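Local coordinates for beta-ketoacyl-[acyl-carrier-protein] synthase FabY (Pseudomonas aeruginosa, PDB 4CW4) that catalyses the condensation of acetyl-CoA with malonyl-ACP to give acetoacetyl-ACP, the primer that starts fatty acid biosynthesis, at residues G17-A21 / G171-F177; L165-S169 / L331-E335; G336-E341 / R353-C359; V468-Y474 / L499-T504. All blocks are in the same frame, centred on the assembly; numbering follows the deposited sequence.

Contact 1: residues G17-A21 / G171-F177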
loop_
_atom_site.group_PDB
_atom_site.type_symbol
_atom_site.label_atom_id
_atom_site.label_comp_id
_atom_site.label_asym_id
_atom_site.label_seq_id
_atom_site.Cartn_x
_atom_site.Cartn_y
_atom_site.Cartn_z
ATOM N N GLY A 17 9.540 19.333 -0.365
ATOM C CA GLY A 17 10.145 18.017 -0.307
ATOM C C GLY A 17 11.603 18.059 -0.697
ATOM O O GLY A 17 12.179 19.134 -0.847
ATOM N N TYR A 18 12.183 16.876 -0.885
ATOM C CA TYR A 18 13.614 16.699 -1.120
ATOM C C TYR A 18 13.865 15.529 -2.048
ATOM O O TYR A 18 13.321 14.429 -1.860
ATOM C CB TYR A 18 14.361 16.477 0.199
ATOM C CG TYR A 18 14.255 17.687 1.099
ATOM C CD1 TYR A 18 15.135 18.757 0.969
ATOM C CD2 TYR A 18 13.249 17.779 2.056
ATOM C CE1 TYR A 18 15.028 19.880 1.762
ATOM C CE2 TYR A 18 13.116 18.914 2.828
ATOM C CZ TYR A 18 14.016 19.952 2.686
ATOM O OH TYR A 18 13.916 21.088 3.460
ATOM N N ASN A 19 14.699 15.786 -3.045
ATOM C CA ASN A 19 15.242 14.739 -3.900
ATOM C C ASN A 19 16.663 15.104 -4.294
ATOM O O ASN A 19 17.252 16.008 -3.678
ATOM C CB ASN A 19 14.326 14.466 -5.092
ATOM C CG ASN A 19 14.170 15.649 -6.017
ATOM O OD1 ASN A 19 15.009 16.543 -6.067
ATOM N ND2 ASN A 19 13.113 15.617 -6.815
ATOM N N ALA A 20 17.218 14.417 -5.283
ATOM C CA ALA A 20 18.612 14.626 -5.659
ATOM C C ALA A 20 18.889 16.040 -6.147
ATOM O O ALA A 20 20.046 16.444 -6.207
ATOM C CB ALA A 20 19.028 13.605 -6.716
ATOM N N ALA A 21 17.848 16.796 -6.504
ATOM C CA ALA A 21 18.039 18.171 -6.986
ATOM C C ALA A 21 18.013 19.201 -5.848
ATOM O O ALA A 21 18.322 20.362 -6.062
ATOM C CB ALA A 21 16.984 18.523 -8.041
ATOM N N GLY A 171 20.024 8.167 -7.645
ATOM C CA GLY A 171 19.619 9.533 -7.333
ATOM C C GLY A 171 19.568 9.727 -5.834
ATOM O O GLY A 171 18.703 9.184 -5.162
ATOM N N GLN A 172 20.518 10.510 -5.328
ATOM C CA GLN A 172 20.781 10.668 -3.895
ATOM C C GLN A 172 20.547 12.092 -3.453
ATOM O O GLN A 172 20.898 13.018 -4.188
ATOM C CB GLN A 172 22.247 10.303 -3.625
ATOM C CG GLN A 172 22.564 8.834 -3.894
ATOM C CD GLN A 172 24.023 8.611 -4.210
ATOM O OE1 GLN A 172 24.850 8.465 -3.308
ATOM N NE2 GLN A 172 24.351 8.571 -5.491
ATOM N N LEU A 173 19.979 12.288 -2.266
ATOM C CA LEU A 173 19.911 13.636 -1.712
ATOM C C LEU A 173 21.276 14.313 -1.744
ATOM O O LEU A 173 22.307 13.638 -1.696
ATOM C CB LEU A 173 19.393 13.619 -0.270
ATOM C CG LEU A 173 17.959 13.125 -0.045
ATOM C CD1 LEU A 173 17.465 13.393 1.375
ATOM C CD2 LEU A 173 17.004 13.729 -1.055
ATOM N N PRO A 174 21.292 15.655 -1.837
ATOM C CA PRO A 174 22.579 16.354 -1.891
ATOM C C PRO A 174 23.547 15.935 -0.770
ATOM O O PRO A 174 23.167 15.858 0.406
ATOM C CB PRO A 174 22.188 17.825 -1.763
ATOM C CG PRO A 174 20.796 17.884 -2.351
ATOM C CD PRO A 174 20.160 16.600 -1.889
ATOM N N THR A 175 24.794 15.675 -1.147
ATOM C CA THR A 175 25.758 15.137 -0.191
ATOM C C THR A 175 25.932 16.107 0.962
ATOM O O THR A 175 26.238 17.294 0.751
ATOM C CB THR A 175 27.096 14.902 -0.849
ATOM O OG1 THR A 175 26.919 14.099 -2.016
ATOM C CG2 THR A 175 28.081 14.226 0.121
ATOM N N GLY A 176 25.750 15.594 2.175
ATOM C CA GLY A 176 25.890 16.410 3.367
ATOM C C GLY A 176 24.576 16.767 4.031
ATOM O O GLY A 176 24.545 17.080 5.220
ATOM N N PHE A 177 23.489 16.705 3.269
ATOM C CA PHE A 177 22.168 16.949 3.810
ATOM C C PHE A 177 21.649 15.674 4.450
ATOM O O PHE A 177 21.587 14.630 3.799
ATOM C CB PHE A 177 21.225 17.392 2.691
ATOM C CG PHE A 177 19.845 17.742 3.168
ATOM C CD1 PHE A 177 19.630 18.799 4.035
ATOM C CD2 PHE A 177 18.761 16.998 2.763
ATOM C CE1 PHE A 177 18.343 19.129 4.459
ATOM C CE2 PHE A 177 17.483 17.306 3.188
ATOM C CZ PHE A 177 17.275 18.363 4.032
#
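The Tyr18 ring has Phe177 CZ over one of its faces, set off toward the rim. The two rings meet obliquely, with centroids 4.8 Å apart and planes at 31°. Tyr18 CE1 to Phe177 CZ and Tyr18 CD1 to Phe177 CE2 are both 3.5 Å. Phe177 CG is anti to the backbone N (chi1 -177°), and this carries its ring out to Tyr18. In the thiolase-like fold of this ketosynthase, the pair joins the end of strand 10-19 to the loop between strand 169-171 and helix 190-204. Met53 of helix 40-53 touches both side chains, and Val197 of helix 190-204 packs on Tyr18.

A type II beta turn from Pro174 to Phe177 brings Phe177 back over the strand. It is closed by the bond from Phe177 N to Pro174 O. Beside the rings, Leu173 and Pro174 pack on the strand backbone. Leu173 points its CB away, yet its CD2 swings back to 3.5 Å from Asn19 O and also reaches Tyr18 CB. Pro174 CD lies against the same Asn19 carbonyl oxygen.

No hydrogen bond crosses between the segments. Instead, Gln172 O is held by Arg92, and Leu173 N donates to Glu365. The strand end is shaped by an Asx turn, in which Ala21 N donates to Asn19 OD1 at 2.9 Å. Ala20 lies inside this turn, and its CA makes a CA-H...O contact of 3.2 Å with Gln172 O.

Contact 2: residues L165-S169 / L331-E335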
loop_
_atom_site.group_PDB
_atom_site.type_symbol
_atom_site.label_atom_id
_atom_site.label_comp_id
_atom_site.label_asym_id
_atom_site.label_seq_id
_atom_site.Cartn_x
_atom_site.Cartn_y
_atom_site.Cartn_z
ATOM N N LEU A 165 28.141 -4.881 -6.378
ATOM C CA LEU A 165 26.884 -4.791 -7.117
ATOM C C LEU A 165 27.211 -4.453 -8.565
ATOM O O LEU A 165 28.189 -3.763 -8.848
ATOM C CB LEU A 165 26.001 -3.690 -6.531
ATOM C CG LEU A 165 25.582 -3.799 -5.064
ATOM C CD1 LEU A 165 24.854 -2.541 -4.620
ATOM C CD2 LEU A 165 24.677 -5.002 -4.863
ATOM N N THR A 166 26.396 -4.922 -9.496
ATOM C CA THR A 166 26.598 -4.553 -10.899
ATOM C C THR A 166 26.196 -3.096 -11.179
ATOM O O THR A 166 26.591 -2.533 -12.183
ATOM C CB THR A 166 25.799 -5.456 -11.835
ATOM O OG1 THR A 166 24.413 -5.295 -11.549
ATOM C CG2 THR A 166 26.221 -6.927 -11.659
ATOM N N VAL A 167 25.400 -2.518 -10.287
ATOM C CA VAL A 167 24.899 -1.146 -10.384
ATOM C C VAL A 167 25.687 -0.272 -9.420
ATOM O O VAL A 167 25.884 -0.653 -8.264
ATOM C CB VAL A 167 23.394 -1.130 -10.017
ATOM C CG1 VAL A 167 22.859 0.287 -9.825
ATOM C CG2 VAL A 167 22.607 -1.874 -11.090
ATOM N N LYS A 168 26.142 0.889 -9.887
ATOM C CA LYS A 168 26.998 1.746 -9.065
ATOM C C LYS A 168 26.407 3.131 -8.820
ATOM O O LYS A 168 27.062 3.944 -8.182
ATOM C CB LYS A 168 28.387 1.954 -9.707
ATOM C CG LYS A 168 29.091 0.698 -10.242
ATOM C CD LYS A 168 29.528 -0.248 -9.162
ATOM C CE LYS A 168 30.245 -1.466 -9.761
ATOM N NZ LYS A 168 30.575 -2.431 -8.702
ATOM N N SER A 169 25.211 3.405 -9.351
ATOM C CA SER A 169 24.669 4.760 -9.382
ATOM C C SER A 169 23.253 4.860 -8.823
ATOM O O SER A 169 22.525 3.891 -8.807
ATOM C CB SER A 169 24.706 5.299 -10.812
ATOM O OG SER A 169 24.255 4.320 -11.728
ATOM N N LEU A 331 17.676 -2.241 -14.107
ATOM C CA LEU A 331 18.534 -1.092 -13.790
ATOM C C LEU A 331 19.688 -0.941 -14.753
ATOM O O LEU A 331 20.160 -1.919 -15.320
ATOM C CB LEU A 331 19.116 -1.207 -12.386
ATOM C CG LEU A 331 18.106 -1.376 -11.242
ATOM C CD1 LEU A 331 18.853 -1.438 -9.919
ATOM C CD2 LEU A 331 17.054 -0.260 -11.240
ATOM N N ALA A 332 20.147 0.300 -14.913
ATOM C CA ALA A 332 21.370 0.578 -15.661
ATOM C C ALA A 332 22.572 0.094 -14.861
ATOM O O ALA A 332 22.832 0.585 -13.768
ATOM C CB ALA A 332 21.499 2.059 -15.910
ATOM N N THR A 333 23.317 -0.850 -15.424
ATOM C CA THR A 333 24.525 -1.356 -14.773
ATOM C C THR A 333 25.768 -0.647 -15.310
ATOM O O THR A 333 25.730 -0.007 -16.358
ATOM C CB THR A 333 24.705 -2.843 -15.060
ATOM O OG1 THR A 333 24.991 -3.022 -16.447
ATOM C CG2 THR A 333 23.456 -3.641 -14.672
ATOM N N GLU A 334 26.873 -0.752 -14.587
ATOM C CA GLU A 334 28.130 -0.238 -15.107
ATOM C C GLU A 334 28.455 -0.856 -16.472
ATOM O O GLU A 334 28.830 -0.153 -17.405
ATOM C CB GLU A 334 29.262 -0.488 -14.116
ATOM C CG GLU A 334 30.634 -0.039 -14.598
ATOM C CD GLU A 334 31.662 -0.117 -13.493
ATOM O OE1 GLU A 334 31.879 -1.233 -12.957
ATOM O OE2 GLU A 334 32.255 0.932 -13.161
ATOM N N GLU A 335 28.294 -2.165 -16.616
ATOM C CA GLU A 335 28.585 -2.777 -17.903
ATOM C C GLU A 335 27.667 -2.261 -19.010
ATOM O O GLU A 335 28.109 -2.064 -20.141
ATOM C CB GLU A 335 28.512 -4.298 -17.815
ATOM C CG GLU A 335 29.711 -4.922 -17.125
ATOM C CD GLU A 335 31.054 -4.575 -17.789
ATOM O OE1 GLU A 335 31.143 -4.477 -19.033
ATOM O OE2 GLU A 335 32.026 -4.390 -17.047
HETATM O O HOH W 1 28.166 -3.856 -14.107
HETATM O O HOH W 2 25.199 1.801 -12.560
HETATM O O HOH W 3 21.565 2.646 -12.270
#
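Glu334 N donates to Thr166 O at 3.0 Å, a nearly straight bond of 163°. It ties the loop before strand 169-171 to the start of helix 334-341 in the ketosynthase domain. Thr333 is the N-cap of this helix, and its OG1 accepts from Gly336 N.

The tight part centres on Val167. Its CG1 is anti to the backbone N (chi1 169°), which leaves CG2 to meet the other segment. Val167 CG2 lies 3.8 Å from Leu331 CB and 3.6 Å from Ala332 O. The Val167 and Leu331 side chains cross at about a right angle. Ile322 and Ser326 of helix 319-327 also pack on Val167.

The solvent side is looser. Thr166 is exposed, and its side chain runs beside that of Thr333, pointing the same way, with Thr166 OG1 3.7 Å from Thr333 CG2. A water joins Thr166 O to Glu335 N.

Lys168 is buried but forms no salt bridge with Glu334, as Lys168 NZ and Glu334 OE1 are 4.6 Å apart. Lys168 NZ instead bonds Leu165 O and pairs with Asp102. Two waters lie between Ser169 OG and Ala332 O. One of them accepts from Lys168 N and donates to Ala332 O at 2.9 Å.

Contact 3: residues G336-E341 / R353-C359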
loop_
_atom_site.group_PDB
_atom_site.type_symbol
_atom_site.label_atom_id
_atom_site.label_comp_id
_atom_site.label_asym_id
_atom_site.label_seq_id
_atom_site.Cartn_x
_atom_site.Cartn_y
_atom_site.Cartn_z
ATOM N N GLY A 336 26.398 -2.023 -18.684
ATOM C CA GLY A 336 25.466 -1.487 -19.660
ATOM C C GLY A 336 25.910 -0.124 -20.151
ATOM O O GLY A 336 25.905 0.159 -21.346
ATOM N N LEU A 337 26.320 0.733 -19.225
ATOM C CA LEU A 337 26.771 2.059 -19.590
ATOM C C LEU A 337 28.092 2.027 -20.354
ATOM O O LEU A 337 28.332 2.865 -21.225
ATOM C CB LEU A 337 26.876 2.945 -18.349
ATOM C CG LEU A 337 25.535 3.227 -17.659
ATOM C CD1 LEU A 337 25.752 3.798 -16.267
ATOM C CD2 LEU A 337 24.679 4.183 -18.513
ATOM N N ARG A 338 28.955 1.067 -20.037
ATOM C CA ARG A 338 30.207 0.915 -20.775
ATOM C C ARG A 338 29.936 0.651 -22.248
ATOM O O ARG A 338 30.672 1.120 -23.114
ATOM C CB ARG A 338 31.033 -0.222 -20.179
ATOM C CG ARG A 338 31.725 0.161 -18.889
ATOM C CD ARG A 338 32.500 -1.022 -18.307
ATOM N NE ARG A 338 33.411 -0.606 -17.241
ATOM C CZ ARG A 338 33.962 -1.434 -16.356
ATOM N NH1 ARG A 338 33.711 -2.740 -16.407
ATOM N NH2 ARG A 338 34.787 -0.962 -15.430
ATOM N N LEU A 339 28.886 -0.105 -22.530
ATOM C CA LEU A 339 28.526 -0.418 -23.910
ATOM C C LEU A 339 28.032 0.826 -24.627
ATOM O O LEU A 339 28.379 1.046 -25.783
ATOM C CB LEU A 339 27.452 -1.505 -23.958
ATOM C CG LEU A 339 27.925 -2.925 -23.651
ATOM C CD1 LEU A 339 26.757 -3.888 -23.609
ATOM C CD2 LEU A 339 28.935 -3.401 -24.683
ATOM N N ILE A 340 27.221 1.635 -23.944
ATOM C CA ILE A 340 26.706 2.859 -24.543
ATOM C C ILE A 340 27.831 3.859 -24.810
ATOM O O ILE A 340 27.858 4.502 -25.861
ATOM C CB ILE A 340 25.616 3.487 -23.661
ATOM C CG1 ILE A 340 24.365 2.611 -23.712
ATOM C CG2 ILE A 340 25.243 4.922 -24.135
ATOM C CD1 ILE A 340 23.388 2.905 -22.644
ATOM N N GLU A 341 28.765 3.971 -23.872
ATOM C CA GLU A 341 29.837 4.951 -23.991
ATOM C C GLU A 341 31.013 4.441 -24.811
ATOM O O GLU A 341 31.802 5.232 -25.323
ATOM C CB GLU A 341 30.334 5.360 -22.606
ATOM C CG GLU A 341 29.339 6.203 -21.830
ATOM C CD GLU A 341 29.980 6.907 -20.660
ATOM O OE1 GLU A 341 31.022 7.559 -20.843
ATOM O OE2 GLU A 341 29.450 6.795 -19.556
ATOM N N ARG A 353 19.162 8.217 -19.064
ATOM C CA ARG A 353 19.146 8.761 -20.424
ATOM C C ARG A 353 17.785 8.531 -21.104
ATOM O O ARG A 353 17.689 7.761 -22.063
ATOM C CB ARG A 353 20.247 8.058 -21.245
ATOM C CG ARG A 353 21.657 8.459 -20.845
ATOM C CD ARG A 353 22.671 7.376 -21.252
ATOM N NE ARG A 353 24.074 7.708 -21.006
ATOM C CZ ARG A 353 24.921 8.188 -21.913
ATOM N NH1 ARG A 353 24.513 8.455 -23.156
ATOM N NH2 ARG A 353 26.190 8.410 -21.576
ATOM N N PRO A 354 16.710 9.096 -20.540
ATOM C CA PRO A 354 15.379 8.921 -21.147
ATOM C C PRO A 354 15.385 9.252 -22.643
ATOM O O PRO A 354 15.911 10.280 -23.028
ATOM C CB PRO A 354 14.506 9.920 -20.375
ATOM C CG PRO A 354 15.233 10.168 -19.093
ATOM C CD PRO A 354 16.700 10.077 -19.450
ATOM N N PHE A 355 14.812 8.365 -23.448
ATOM C CA PHE A 355 14.655 8.544 -24.893
ATOM C C PHE A 355 15.950 8.540 -25.700
ATOM O O PHE A 355 15.899 8.689 -26.909
ATOM C CB PHE A 355 13.785 9.767 -25.203
ATOM C CG PHE A 355 12.406 9.643 -24.619
ATOM C CD1 PHE A 355 11.496 8.735 -25.133
ATOM C CD2 PHE A 355 12.054 10.381 -23.518
ATOM C CE1 PHE A 355 10.260 8.570 -24.546
ATOM C CE2 PHE A 355 10.811 10.243 -22.938
ATOM C CZ PHE A 355 9.903 9.342 -23.459
ATOM N N GLY A 356 17.090 8.316 -25.036
ATOM C CA GLY A 356 18.351 8.144 -25.718
ATOM C C GLY A 356 18.758 6.693 -25.777
ATOM O O GLY A 356 18.020 5.833 -25.327
ATOM N N GLU A 357 19.922 6.420 -26.356
ATOM C CA GLU A 357 20.570 5.134 -26.112
ATOM C C GLU A 357 20.615 4.945 -24.590
ATOM O O GLU A 357 21.060 5.828 -23.855
ATOM C CB GLU A 357 21.968 5.079 -26.720
ATOM C CG GLU A 357 21.996 5.268 -28.231
ATOM C CD GLU A 357 21.266 4.170 -28.974
ATOM O OE1 GLU A 357 21.342 3.003 -28.539
ATOM O OE2 GLU A 357 20.602 4.481 -29.992
ATOM N N ASN A 358 20.115 3.814 -24.110
ATOM C CA ASN A 358 19.965 3.624 -22.674
ATOM C C ASN A 358 19.897 2.148 -22.313
ATOM O O ASN A 358 19.921 1.284 -23.206
ATOM C CB ASN A 358 18.783 4.451 -22.104
ATOM C CG ASN A 358 17.437 4.089 -22.705
ATOM O OD1 ASN A 358 17.220 2.963 -23.156
ATOM N ND2 ASN A 358 16.490 5.035 -22.650
ATOM N N CYS A 359 19.875 1.853 -21.013
ATOM C CA CYS A 359 20.040 0.468 -20.577
ATOM C C CYS A 359 19.485 0.177 -19.185
ATOM O O CYS A 359 19.981 -0.711 -18.486
ATOM C CB CYS A 359 21.518 0.093 -20.641
ATOM S SG CYS A 359 22.615 1.134 -19.626
HETATM O O HOH W 4 27.008 7.271 -18.983
#
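Ile340 and Cys359 make the main apolar touch. Ile340 CD1 lies 3.6 Å from Cys359 SG and 3.5 Å from Asn358 CA. Cys359 SG sits between its backbone N and carbonyl carbon (chi1 59°), and from there it faces the helix. It rests against Gly336 C, where the helix has no side chain. Leu337 CD2 reaches the same sulfur from the next residue. The other branch, Ile340 CG2, lies over one face of the Arg353 guanidinium, nearest to NH1 at 3.7 Å and toward the rim of the group. The Ile340 and Arg353 side chains slide past each other in opposite directions.

These contacts pack helix 334-341 of the ketosynthase domain against the loop that leads to strand 366-374. The loop includes a type II beta turn from Arg353 to Gly356.

The charged groups meet through water. Glu341 OE2 and Arg353 NH2 are 4.2 Å apart, beyond a salt bridge. One water donates to Glu341 OE2 at 2.6 Å and accepts from Arg353 NH2 at 2.9 Å, in the plane of the guanidinium. Glu341 OE2 also accepts from Asp347 N.

Hydrogen bonds within the loop fix its shape. Arg353 O accepts from Gly356 N and, on the opposite face of its carbonyl plane, from Asn358 ND2 at 3.0 Å. Asn358 OD1 is bonded in turn to Arg447.

Contact 4: residues V468-Y474 / L499-T504; sequences VTAVKAY and LPGIKT
Across this contact the backbones come closest at Thr469 with Pro500 and at Ala473 with Ile502, with CA atoms 6.2 and 6.1 Å apart. In the C-terminal half of the thiolase-like ketosynthase fold, the loop after helix 482-496 here runs past the end of strand 466-469 and the short helix 472-475.

At the strand, Thr469 OG1 donates to Pro500 O at 2.7 Å, tilted 26° from the carbonyl plane. Its OG1 is anti to the backbone N (chi1 -172°), which turns the hydroxyl to the loop. The rest of the Thr469 side chain slides past Leu499, with CB and CG2 both against Leu499 CD1.

The middle is apolar. Ile502 spreads over two alanines, with CD1 at 3.9 Å from Ala470 CB and CG2 equally close to Ala473 CB. Thr504 CG2 lies near Ala473 O, while Thr504 OG1 bonds Ser352 O.

A water accepts from Ala470 N and donates to Gly501 O, and weakly to Ala470 O. The Tyr474 side chain crosses that of Pro500 at about a right angle. Lys503 NZ forms salt bridges with Glu36 and Asp523. It comes in at the edge of the Tyr474 ring, near its plane, and donates to Tyr474 OH at 3.2 Å. The hydroxyl donates weakly to Gly501 O at 2.8 Å.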
loop_
_atom_site.group_PDB
_atom_site.type_symbol
_atom_site.label_atom_id
_atom_site.label_comp_id
_atom_site.label_asym_id
_atom_site.label_seq_id
_atom_site.Cartn_x
_atom_site.Cartn_y
_atom_site.Cartn_z
ATOM N N VAL A 468 8.156 17.482 -24.799
ATOM C CA VAL A 468 8.357 16.395 -23.849
ATOM C C VAL A 468 9.586 16.660 -22.980
ATOM O O VAL A 468 10.649 17.038 -23.477
ATOM C CB VAL A 468 8.539 15.040 -24.594
ATOM C CG1 VAL A 468 8.876 13.905 -23.631
ATOM C CG2 VAL A 468 7.312 14.695 -25.415
ATOM N N THR A 469 9.441 16.440 -21.678
ATOM C CA THR A 469 10.542 16.536 -20.736
ATOM C C THR A 469 10.543 15.274 -19.863
ATOM O O THR A 469 9.542 14.567 -19.801
ATOM C CB THR A 469 10.440 17.837 -19.912
ATOM O OG1 THR A 469 11.619 18.021 -19.106
ATOM C CG2 THR A 469 9.194 17.863 -19.037
ATOM N N ALA A 470 11.684 14.974 -19.237
ATOM C CA ALA A 470 11.862 13.719 -18.499
ATOM C C ALA A 470 12.692 13.928 -17.230
ATOM O O ALA A 470 13.910 13.968 -17.261
ATOM C CB ALA A 470 12.500 12.672 -19.399
ATOM N N VAL A 471 11.995 14.097 -16.113
ATOM C CA VAL A 471 12.644 14.496 -14.874
ATOM C C VAL A 471 13.633 13.428 -14.380
ATOM O O VAL A 471 14.591 13.752 -13.680
ATOM C CB VAL A 471 11.604 14.814 -13.777
ATOM C CG1 VAL A 471 11.013 13.518 -13.201
ATOM C CG2 VAL A 471 12.207 15.697 -12.688
ATOM N N LYS A 472 13.417 12.164 -14.755
ATOM C CA LYS A 472 14.290 11.081 -14.273
ATOM C C LYS A 472 15.710 11.199 -14.816
ATOM O O LYS A 472 16.641 10.598 -14.275
ATOM C CB LYS A 472 13.712 9.702 -14.605
ATOM C CG LYS A 472 12.398 9.384 -13.873
ATOM C CD LYS A 472 11.825 8.033 -14.287
ATOM C CE LYS A 472 10.486 7.731 -13.610
ATOM N NZ LYS A 472 9.446 8.743 -13.938
ATOM N N ALA A 473 15.902 11.980 -15.875
ATOM C CA ALA A 473 17.259 12.241 -16.352
ATOM C C ALA A 473 18.096 12.907 -15.260
ATOM O O ALA A 473 19.313 12.671 -15.145
ATOM C CB ALA A 473 17.214 13.135 -17.581
ATOM N N TYR A 474 17.439 13.778 -14.502
ATOM C CA TYR A 474 18.085 14.532 -13.425
ATOM C C TYR A 474 18.143 13.793 -12.094
ATOM O O TYR A 474 19.186 13.799 -11.433
ATOM C CB TYR A 474 17.369 15.867 -13.202
ATOM C CG TYR A 474 17.399 16.794 -14.388
ATOM C CD1 TYR A 474 18.526 17.568 -14.647
ATOM C CD2 TYR A 474 16.319 16.900 -15.263
ATOM C CE1 TYR A 474 18.578 18.438 -15.717
ATOM C CE2 TYR A 474 16.372 17.765 -16.355
ATOM C CZ TYR A 474 17.507 18.534 -16.571
ATOM O OH TYR A 474 17.584 19.400 -17.635
ATOM N N LEU A 499 11.309 24.771 -20.115
ATOM C CA LEU A 499 11.119 23.326 -20.216
ATOM C C LEU A 499 12.467 22.623 -20.118
ATOM O O LEU A 499 13.319 22.803 -20.993
ATOM C CB LEU A 499 10.479 22.963 -21.545
ATOM C CG LEU A 499 10.135 21.490 -21.737
ATOM C CD1 LEU A 499 8.945 21.121 -20.877
ATOM C CD2 LEU A 499 9.862 21.223 -23.194
ATOM N N PRO A 500 12.684 21.824 -19.052
ATOM C CA PRO A 500 14.033 21.264 -18.894
ATOM C C PRO A 500 14.373 20.279 -20.006
ATOM O O PRO A 500 13.538 19.469 -20.393
ATOM C CB PRO A 500 13.977 20.558 -17.538
ATOM C CG PRO A 500 12.819 21.162 -16.845
ATOM C CD PRO A 500 11.830 21.486 -17.913
ATOM N N GLY A 501 15.582 20.383 -20.543
ATOM C CA GLY A 501 16.040 19.433 -21.538
ATOM C C GLY A 501 16.385 18.086 -20.923
ATOM O O GLY A 501 16.502 17.949 -19.713
ATOM N N ILE A 502 16.565 17.089 -21.777
ATOM C CA ILE A 502 17.099 15.786 -21.357
ATOM C C ILE A 502 18.605 15.875 -21.613
ATOM O O ILE A 502 19.106 15.482 -22.672
ATOM C CB ILE A 502 16.456 14.613 -22.117
ATOM C CG1 ILE A 502 14.922 14.730 -22.075
ATOM C CG2 ILE A 502 16.945 13.297 -21.512
ATOM C CD1 ILE A 502 14.189 13.619 -22.796
ATOM N N LYS A 503 19.331 16.436 -20.655
ATOM C CA LYS A 503 20.714 16.855 -20.926
ATOM C C LYS A 503 21.699 15.707 -20.950
ATOM O O LYS A 503 22.825 15.866 -21.413
ATOM C CB LYS A 503 21.154 17.918 -19.919
ATOM C CG LYS A 503 20.353 19.172 -20.045
ATOM C CD LYS A 503 20.787 20.243 -19.065
ATOM C CE LYS A 503 19.860 21.398 -19.198
ATOM N NZ LYS A 503 19.491 21.932 -17.885
ATOM N N THR A 504 21.277 14.550 -20.453
ATOM C CA THR A 504 22.139 13.389 -20.392
ATOM C C THR A 504 22.275 12.643 -21.719
ATOM O O THR A 504 23.155 11.792 -21.853
ATOM C CB THR A 504 21.609 12.405 -19.370
ATOM O OG1 THR A 504 20.242 12.118 -19.692
ATOM C CG2 THR A 504 21.690 12.974 -17.964
HETATM O O HOH W 5 14.384 16.216 -18.697
#

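In the fold
Contacts 1 and 2 alternate along the chain: only Ala170 separates 165-169 from 171-177, yet the centres of the two contacts are 20 Å apart. Contacts 3 and 4 follow in series. Contacts 2 and 3 share helix 334-341, with centres 12 Å apart, and touch where Ala332 CB meets Cys359 SG. Contacts 3 and 4 have centres 15 Å apart and meet through Pro354, which packs on Ala470, Ala473 and Ile502. This links loops of the N-terminal and C-terminal ketosynthase regions. Contact 1 stands about 5 Å from contact 4 at the nearest atoms. Cys286, His439 and His477, the inferred or predicted active-site residues, lie within about 11 Å of side chains in these contacts.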